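Local coordinates for Mgp-operon protein 3 (Mycoplasma pneumoniae, PDB 6RJ1), which probably serves as an extracellular adhesin subunit, P40/P90, that helps this human pathogen attach to host cells, at residues 267-272 / 351-356; 237-242 / 356-361. All blocks are in the same frame, centred on the assembly; numbering follows the deposited sequence.

Contacts 1 and 2 lie side by side, their centres about 9 Å apart, and contact 1 is about 29 Å from the centre of the chain against about 21 Å for contact 2. In chain order, strand 239-241 comes first, then helix 253-267 with its exit at 267-272, an unmodelled run (273-350), the returning residues 351-356, strand 356-358 and helix 360-365. Contact 1 therefore joins the two ends of that unmodelled run, and contact 2 pairs the strands that enclose it in sequence. Y356 belongs to both. Two probable hydrogen bonds, A268 O to N358 ND2 and K355 O to L242 N, link helix exit, returning segment and two-stranded sheet, holding together the segments that flank 273-350.

Contact 1 of 2, residues 267-272 / 351-356; sequences DAPLVG and ATFSKY
The carboxylate of D267 gathers donors from T352, S354, K355 and Y356. With CG anti to the backbone N (chi1 -173°), the carboxylate is carried to the turn of residues 352-356. D267 OD1 accepts the hydroxyl of S354, OG to OD1 2.9 Å, on its syn side, and the S354 N-H as well; T352 OG1 adds a weak bond. D267 OD2 takes two consecutive backbone N-H groups: K355 N at 2.8 Å from OD2, and Y356 N at 2.9 Å from OD2, the latter nearly along the C-O axis with an N-H...O angle of 165°. The ammonium of K355 remains beyond salt-bridge range, its NZ 4.1 Å from D267 OD1, although its charge probably still favours the carboxylate electrostatically.

Main-chain bonding adds F353 N to D267 O, 3.0 Å, with an N-H...O angle of 141°. D267 is the last residue of helix 253-267 and A268 the first to leave helical angles, so the acidic side chain and its carbonyl fasten the helix exit to the segment returning from the unmodelled run.

Apolar packing continues from there. A268 CA sits over one face of the F353 ring in a CH-pi contact, 3.9 Å from the ring centroid, while A268 CB meets CD2 and CE2 of that ring. P269 CG packs on A351 CB at 3.8 Å.

Contact 2 of 2, residues 237-242 / 356-361; sequences PVYEPL and YLNTAQ
Strands 239-241 and 356-358 run antiparallel at 148° between their directions, and E240 with L357 forms the hydrogen-bonded pair between Y239-N358 and P241-Y356: L357 N to E240 O is 2.8 Å, and E240 N to L357 O is 3.1 Å. Together they make a two-stranded antiparallel sheet. Y239 CA also sends a CA-H...O contact to L357 O.

Beyond the last bridge, T359 extends the pairing with both its N-H and its hydroxyl. A chi1 of 52° turns the hydroxyl toward V238 O, and T359 OG1 lies 3.0 Å from V238 O, meeting it almost head-on, whereas T359 N reaches the same oxygen from above the carbonyl plane.

The Y239 ring and the N358 amide run alongside each other in the same direction, their planes turned 72° apart; Y239 CE1 comes 3.4 Å from N358 ND2, whose hydrogen bond goes to A268 O. On the face carrying E240 and L357, L242 crosses L357 at about a right angle, CD2 to CD2 3.8 Å. The Y356 ring packs by CE1 on P241 CB at 4.0 Å, and its hydroxyl bonds to E260 and G248.

The E240 carboxylate passes near T359, but its oxygens are held by T171 and T174 and by a salt bridge to R227. In this buried contact, partners are therefore in place for both E240 carboxylate oxygens, N358 ND2, Y356 OH and V238 O, the last gripped by two donors, and the E240 charge is probably stabilised by R227.

Contact 1 of 2, residues 267-272 / 351-356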
ATOM      1  N   ASP A 267       0.894 -29.008 -11.182  1.00 87.19           N
ATOM      2  CA  ASP A 267       2.250 -28.455 -11.119  1.00 86.24           C
ATOM      3  C   ASP A 267       2.636 -27.962  -9.724  1.00 87.95           C
ATOM      4  O   ASP A 267       3.784 -28.143  -9.310  1.00 87.66           O
ATOM      5  CB  ASP A 267       2.433 -27.329 -12.151  1.00 88.16           C
ATOM      6  CG  ASP A 267       3.858 -26.819 -12.277  1.00100.67           C
ATOM      7  OD1 ASP A 267       4.743 -27.612 -12.685  1.00103.71           O
ATOM      8  OD2 ASP A 267       4.089 -25.625 -11.980  1.00101.88           O
ATOM      9  N   ALA A 268       1.690 -27.329  -9.013  1.00 82.97           N
ATOM     10  CA  ALA A 268       1.922 -26.753  -7.691  1.00 82.22           C
ATOM     11  C   ALA A 268       0.923 -27.237  -6.613  1.00 84.63           C
ATOM     12  O   ALA A 268       0.155 -26.425  -6.091  1.00 83.75           O
ATOM     13  CB  ALA A 268       1.920 -25.228  -7.787  1.00 82.94           C
ATOM     14  N   PRO A 269       0.914 -28.531  -6.222  1.00 80.99           N
ATOM     15  CA  PRO A 269      -0.040 -28.953  -5.180  1.00 80.85           C
ATOM     16  C   PRO A 269       0.364 -28.519  -3.768  1.00 84.62           C
ATOM     17  O   PRO A 269       1.545 -28.312  -3.489  1.00 84.75           O
ATOM     18  CB  PRO A 269      -0.058 -30.480  -5.311  1.00 82.36           C
ATOM     19  CG  PRO A 269       1.266 -30.823  -5.856  1.00 86.37           C
ATOM     20  CD  PRO A 269       1.741 -29.665  -6.687  1.00 82.06           C
ATOM     21  N   LEU A 270      -0.625 -28.397  -2.877  1.00 80.10           N
ATOM     22  CA  LEU A 270      -0.429 -28.048  -1.472  1.00 79.16           C
ATOM     23  C   LEU A 270       0.167 -29.258  -0.739  1.00 83.76           C
ATOM     24  O   LEU A 270      -0.003 -30.391  -1.203  1.00 83.40           O
ATOM     25  CB  LEU A 270      -1.795 -27.674  -0.869  1.00 78.80           C
ATOM     26  CG  LEU A 270      -1.813 -26.959   0.479  1.00 82.74           C
ATOM     27  CD1 LEU A 270      -1.408 -25.517   0.338  1.00 82.23           C
ATOM     28  CD2 LEU A 270      -3.189 -27.027   1.095  1.00 85.21           C
ATOM     29  N   VAL A 271       0.868 -29.020   0.393  1.00 81.40           N
ATOM     30  CA  VAL A 271       1.489 -30.065   1.230  1.00 81.53           C
ATOM     31  C   VAL A 271       0.429 -31.087   1.672  1.00 86.30           C
ATOM     32  O   VAL A 271      -0.653 -30.694   2.122  1.00 86.42           O
ATOM     33  CB  VAL A 271       2.273 -29.473   2.435  1.00 85.34           C
ATOM     34  CG1 VAL A 271       2.924 -30.567   3.276  1.00 85.24           C
ATOM     35  CG2 VAL A 271       3.330 -28.489   1.968  1.00 85.17           C
ATOM     36  N   GLY A 272       0.750 -32.370   1.495  1.00 82.83           N
ATOM     37  CA  GLY A 272      -0.122 -33.492   1.832  1.00117.51           C
ATOM     38  C   GLY A 272      -0.572 -34.264   0.605  1.00153.90           C
ATOM     39  O   GLY A 272      -0.869 -33.673  -0.439  1.00117.79           O
ATOM     40  N   ALA A 351       4.594 -32.598  -9.421  1.00107.88           N
ATOM     41  CA  ALA A 351       4.739 -31.612  -8.344  1.00107.01           C
ATOM     42  C   ALA A 351       6.126 -30.935  -8.406  1.00108.39           C
ATOM     43  O   ALA A 351       6.814 -30.793  -7.387  1.00108.56           O
ATOM     44  CB  ALA A 351       4.532 -32.294  -6.996  1.00107.82           C
ATOM     45  N   THR A 352       6.520 -30.514  -9.620  1.00102.03           N
ATOM     46  CA  THR A 352       7.820 -29.913  -9.923  1.00100.29           C
ATOM     47  C   THR A 352       7.916 -28.418  -9.611  1.00100.27           C
ATOM     48  O   THR A 352       9.026 -27.930  -9.371  1.00100.02           O
ATOM     49  CB  THR A 352       8.212 -30.191 -11.388  1.00105.31           C
ATOM     50  OG1 THR A 352       7.194 -29.680 -12.253  1.00105.92           O
ATOM     51  CG2 THR A 352       8.459 -31.672 -11.665  1.00 99.61           C
ATOM     52  N   PHE A 353       6.771 -27.694  -9.631  1.00 93.56           N
ATOM     53  CA  PHE A 353       6.696 -26.239  -9.408  1.00 91.92           C
ATOM     54  C   PHE A 353       7.572 -25.533 -10.463  1.00 94.85           C
ATOM     55  O   PHE A 353       8.411 -24.688 -10.137  1.00 94.45           O
ATOM     56  CB  PHE A 353       7.097 -25.848  -7.967  1.00 92.86           C
ATOM     57  CG  PHE A 353       6.199 -26.362  -6.868  1.00 93.62           C
ATOM     58  CD1 PHE A 353       6.334 -27.659  -6.388  1.00 96.14           C
ATOM     59  CD2 PHE A 353       5.261 -25.531  -6.270  1.00 94.93           C
ATOM     60  CE1 PHE A 353       5.516 -28.130  -5.362  1.00 96.67           C
ATOM     61  CE2 PHE A 353       4.457 -25.997  -5.229  1.00 97.45           C
ATOM     62  CZ  PHE A 353       4.579 -27.298  -4.795  1.00 95.46           C
ATOM     63  N   SER A 354       7.399 -25.950 -11.725  1.00 90.28           N
ATOM     64  CA  SER A 354       8.137 -25.468 -12.891  1.00 89.31           C
ATOM     65  C   SER A 354       7.411 -24.337 -13.627  1.00 91.20           C
ATOM     66  O   SER A 354       8.035 -23.635 -14.429  1.00 91.33           O
ATOM     67  CB  SER A 354       8.411 -26.628 -13.844  1.00 92.39           C
ATOM     68  OG  SER A 354       7.209 -27.312 -14.157  1.00100.13           O
ATOM     69  N   LYS A 355       6.102 -24.154 -13.359  1.00 85.21           N
ATOM     70  CA  LYS A 355       5.290 -23.120 -14.005  1.00 83.50           C
ATOM     71  C   LYS A 355       4.619 -22.187 -12.987  1.00 84.95           C
ATOM     72  O   LYS A 355       4.589 -20.970 -13.200  1.00 84.48           O
ATOM     73  CB  LYS A 355       4.245 -23.753 -14.955  1.00 85.26           C
ATOM     74  CG  LYS A 355       4.844 -24.530 -16.118  1.00 93.92           C
ATOM     75  CD  LYS A 355       3.784 -25.006 -17.111  1.00105.20           C
ATOM     76  CE  LYS A 355       4.133 -26.352 -17.717  1.00120.67           C
ATOM     77  NZ  LYS A 355       4.398 -27.435 -16.727  1.00130.68           N
ATOM     78  N   TYR A 356       4.084 -22.762 -11.891  1.00 80.18           N
ATOM     79  CA  TYR A 356       3.359 -22.036 -10.839  1.00 79.35           C
ATOM     80  C   TYR A 356       3.853 -22.331  -9.427  1.00 79.52           C
ATOM     81  O   TYR A 356       4.423 -23.392  -9.168  1.00 78.27           O
ATOM     82  CB  TYR A 356       1.847 -22.348 -10.895  1.00 80.88           C
ATOM     83  CG  TYR A 356       1.179 -21.986 -12.200  1.00 83.51           C
ATOM     84  CD1 TYR A 356       0.675 -20.705 -12.415  1.00 85.91           C
ATOM     85  CD2 TYR A 356       1.021 -22.930 -13.210  1.00 84.52           C
ATOM     86  CE1 TYR A 356       0.060 -20.364 -13.622  1.00 87.58           C
ATOM     87  CE2 TYR A 356       0.406 -22.601 -14.420  1.00 85.64           C
ATOM     88  CZ  TYR A 356      -0.072 -21.316 -14.622  1.00 94.20           C
ATOM     89  OH  TYR A 356      -0.669 -20.987 -15.814  1.00 95.27           O
TER

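Contact 2 of 2, residues 237-242 / 356-361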
ATOM      1  N   PRO A 237      -6.773 -17.113  -7.793  1.00 61.72           N
ATOM      2  CA  PRO A 237      -6.294 -18.468  -7.492  1.00 62.33           C
ATOM      3  C   PRO A 237      -5.206 -18.417  -6.420  1.00 67.51           C
ATOM      4  O   PRO A 237      -4.582 -17.372  -6.208  1.00 66.32           O
ATOM      5  CB  PRO A 237      -5.748 -18.966  -8.834  1.00 63.81           C
ATOM      6  CG  PRO A 237      -5.537 -17.734  -9.679  1.00 67.67           C
ATOM      7  CD  PRO A 237      -6.041 -16.528  -8.932  1.00 63.16           C
ATOM      8  N   VAL A 238      -4.991 -19.544  -5.727  1.00 66.15           N
ATOM      9  CA  VAL A 238      -3.938 -19.670  -4.703  1.00 66.70           C
ATOM     10  C   VAL A 238      -2.576 -19.738  -5.417  1.00 71.60           C
ATOM     11  O   VAL A 238      -1.559 -19.342  -4.861  1.00 71.67           O
ATOM     12  CB  VAL A 238      -4.147 -20.879  -3.748  1.00 70.76           C
ATOM     13  CG1 VAL A 238      -4.753 -20.467  -2.415  1.00 70.21           C
ATOM     14  CG2 VAL A 238      -4.911 -22.034  -4.399  1.00 70.86           C
ATOM     15  N   TYR A 239      -2.598 -20.206  -6.676  1.00 69.19           N
ATOM     16  CA  TYR A 239      -1.452 -20.358  -7.566  1.00 69.43           C
ATOM     17  C   TYR A 239      -1.124 -19.054  -8.273  1.00 75.64           C
ATOM     18  O   TYR A 239      -2.022 -18.268  -8.605  1.00 75.79           O
ATOM     19  CB  TYR A 239      -1.709 -21.469  -8.603  1.00 69.96           C
ATOM     20  CG  TYR A 239      -2.424 -22.669  -8.027  1.00 71.47           C
ATOM     21  CD1 TYR A 239      -1.728 -23.648  -7.323  1.00 73.24           C
ATOM     22  CD2 TYR A 239      -3.803 -22.809  -8.152  1.00 72.82           C
ATOM     23  CE1 TYR A 239      -2.389 -24.736  -6.751  1.00 75.18           C
ATOM     24  CE2 TYR A 239      -4.474 -23.894  -7.588  1.00 74.34           C
ATOM     25  CZ  TYR A 239      -3.762 -24.860  -6.892  1.00 82.23           C
ATOM     26  OH  TYR A 239      -4.419 -25.931  -6.336  1.00 81.54           O
ATOM     27  N   GLU A 240       0.173 -18.834  -8.507  1.00 72.75           N
ATOM     28  CA  GLU A 240       0.709 -17.672  -9.212  1.00 72.63           C
ATOM     29  C   GLU A 240       1.914 -18.094 -10.067  1.00 76.55           C
ATOM     30  O   GLU A 240       2.676 -18.967  -9.639  1.00 74.93           O
ATOM     31  CB  GLU A 240       1.021 -16.498  -8.264  1.00 73.99           C
ATOM     32  CG  GLU A 240       1.970 -16.811  -7.114  1.00 83.42           C
ATOM     33  CD  GLU A 240       2.628 -15.576  -6.537  1.00 98.48           C
ATOM     34  OE1 GLU A 240       3.297 -14.847  -7.305  1.00105.29           O
ATOM     35  OE2 GLU A 240       2.475 -15.333  -5.320  1.00 83.66           O
ATOM     36  N   PRO A 241       2.081 -17.531 -11.292  1.00 74.43           N
ATOM     37  CA  PRO A 241       3.187 -17.980 -12.157  1.00 74.37           C
ATOM     38  C   PRO A 241       4.585 -17.527 -11.746  1.00 79.60           C
ATOM     39  O   PRO A 241       4.748 -16.478 -11.120  1.00 79.49           O
ATOM     40  CB  PRO A 241       2.800 -17.430 -13.529  1.00 75.88           C
ATOM     41  CG  PRO A 241       2.005 -16.226 -13.233  1.00 80.37           C
ATOM     42  CD  PRO A 241       1.256 -16.502 -11.965  1.00 75.86           C
ATOM     43  N   LEU A 242       5.600 -18.321 -12.138  1.00 77.08           N
ATOM     44  CA  LEU A 242       7.011 -18.024 -11.893  1.00 77.34           C
ATOM     45  C   LEU A 242       7.474 -16.947 -12.866  1.00 82.04           C
ATOM     46  O   LEU A 242       8.323 -16.125 -12.514  1.00 82.29           O
ATOM     47  CB  LEU A 242       7.864 -19.284 -12.067  1.00 77.43           C
ATOM     48  CG  LEU A 242       7.813 -20.281 -10.927  1.00 82.70           C
ATOM     49  CD1 LEU A 242       8.139 -21.655 -11.420  1.00 82.79           C
ATOM     50  CD2 LEU A 242       8.772 -19.892  -9.809  1.00 86.44           C
ATOM     51  N   TYR A 356       4.084 -22.762 -11.891  1.00 80.18           N
ATOM     52  CA  TYR A 356       3.359 -22.036 -10.839  1.00 79.35           C
ATOM     53  C   TYR A 356       3.853 -22.331  -9.427  1.00 79.52           C
ATOM     54  O   TYR A 356       4.423 -23.392  -9.168  1.00 78.27           O
ATOM     55  CB  TYR A 356       1.847 -22.348 -10.895  1.00 80.88           C
ATOM     56  CG  TYR A 356       1.179 -21.986 -12.200  1.00 83.51           C
ATOM     57  CD1 TYR A 356       0.675 -20.705 -12.415  1.00 85.91           C
ATOM     58  CD2 TYR A 356       1.021 -22.930 -13.210  1.00 84.52           C
ATOM     59  CE1 TYR A 356       0.060 -20.364 -13.622  1.00 87.58           C
ATOM     60  CE2 TYR A 356       0.406 -22.601 -14.420  1.00 85.64           C
ATOM     61  CZ  TYR A 356      -0.072 -21.316 -14.622  1.00 94.20           C
ATOM     62  OH  TYR A 356      -0.669 -20.987 -15.814  1.00 95.27           O
ATOM     63  N   LEU A 357       3.572 -21.392  -8.507  1.00 74.04           N
ATOM     64  CA  LEU A 357       3.869 -21.503  -7.082  1.00 73.14           C
ATOM     65  C   LEU A 357       2.542 -21.563  -6.330  1.00 74.19           C
ATOM     66  O   LEU A 357       1.596 -20.872  -6.706  1.00 72.91           O
ATOM     67  CB  LEU A 357       4.653 -20.280  -6.561  1.00 73.32           C
ATOM     68  CG  LEU A 357       6.031 -19.985  -7.141  1.00 77.90           C
ATOM     69  CD1 LEU A 357       6.361 -18.512  -6.980  1.00 77.69           C
ATOM     70  CD2 LEU A 357       7.115 -20.863  -6.510  1.00 79.53           C
ATOM     71  N   ASN A 358       2.484 -22.366  -5.259  1.00 69.77           N
ATOM     72  CA  ASN A 358       1.313 -22.463  -4.390  1.00 69.17           C
ATOM     73  C   ASN A 358       1.641 -21.563  -3.196  1.00 70.27           C
ATOM     74  O   ASN A 358       2.521 -21.887  -2.389  1.00 68.33           O
ATOM     75  CB  ASN A 358       1.068 -23.921  -3.966  1.00 73.15           C
ATOM     76  CG  ASN A 358      -0.282 -24.189  -3.348  1.00 99.32           C
ATOM     77  OD1 ASN A 358      -0.788 -23.427  -2.514  1.00 91.97           O
ATOM     78  ND2 ASN A 358      -0.893 -25.302  -3.733  1.00 91.99           N
ATOM     79  N   THR A 359       0.997 -20.391  -3.136  1.00 66.82           N
ATOM     80  CA  THR A 359       1.280 -19.409  -2.088  1.00 67.18           C
ATOM     81  C   THR A 359       0.139 -19.299  -1.067  1.00 71.81           C
ATOM     82  O   THR A 359      -0.059 -18.233  -0.474  1.00 72.54           O
ATOM     83  CB  THR A 359       1.673 -18.066  -2.708  1.00 78.62           C
ATOM     84  OG1 THR A 359       0.682 -17.684  -3.666  1.00 83.89           O
ATOM     85  CG2 THR A 359       3.055 -18.102  -3.360  1.00 77.50           C
ATOM     86  N   ALA A 360      -0.574 -20.420  -0.827  1.00 67.53           N
ATOM     87  CA  ALA A 360      -1.696 -20.510   0.110  1.00 67.01           C
ATOM     88  C   ALA A 360      -1.378 -19.993   1.519  1.00 71.06           C
ATOM     89  O   ALA A 360      -2.126 -19.159   2.041  1.00 70.75           O
ATOM     90  CB  ALA A 360      -2.213 -21.937   0.177  1.00 67.37           C
ATOM     91  N   GLN A 361      -0.257 -20.462   2.111  1.00 66.89           N
ATOM     92  CA  GLN A 361       0.175 -20.094   3.467  1.00 65.94           C
ATOM     93  C   GLN A 361       0.670 -18.662   3.558  1.00 69.60           C
ATOM     94  O   GLN A 361       0.569 -18.048   4.623  1.00 69.10           O
ATOM     95  CB  GLN A 361       1.204 -21.083   4.029  1.00 66.60           C
ATOM     96  CG  GLN A 361       0.724 -22.534   4.041  1.00 67.25           C
ATOM     97  CD  GLN A 361       1.098 -23.307   2.788  1.00 77.77           C
ATOM     98  OE1 GLN A 361       1.332 -22.749   1.705  1.00 70.48           O
ATOM     99  NE2 GLN A 361       1.163 -24.620   2.911  1.00 70.57           N
TER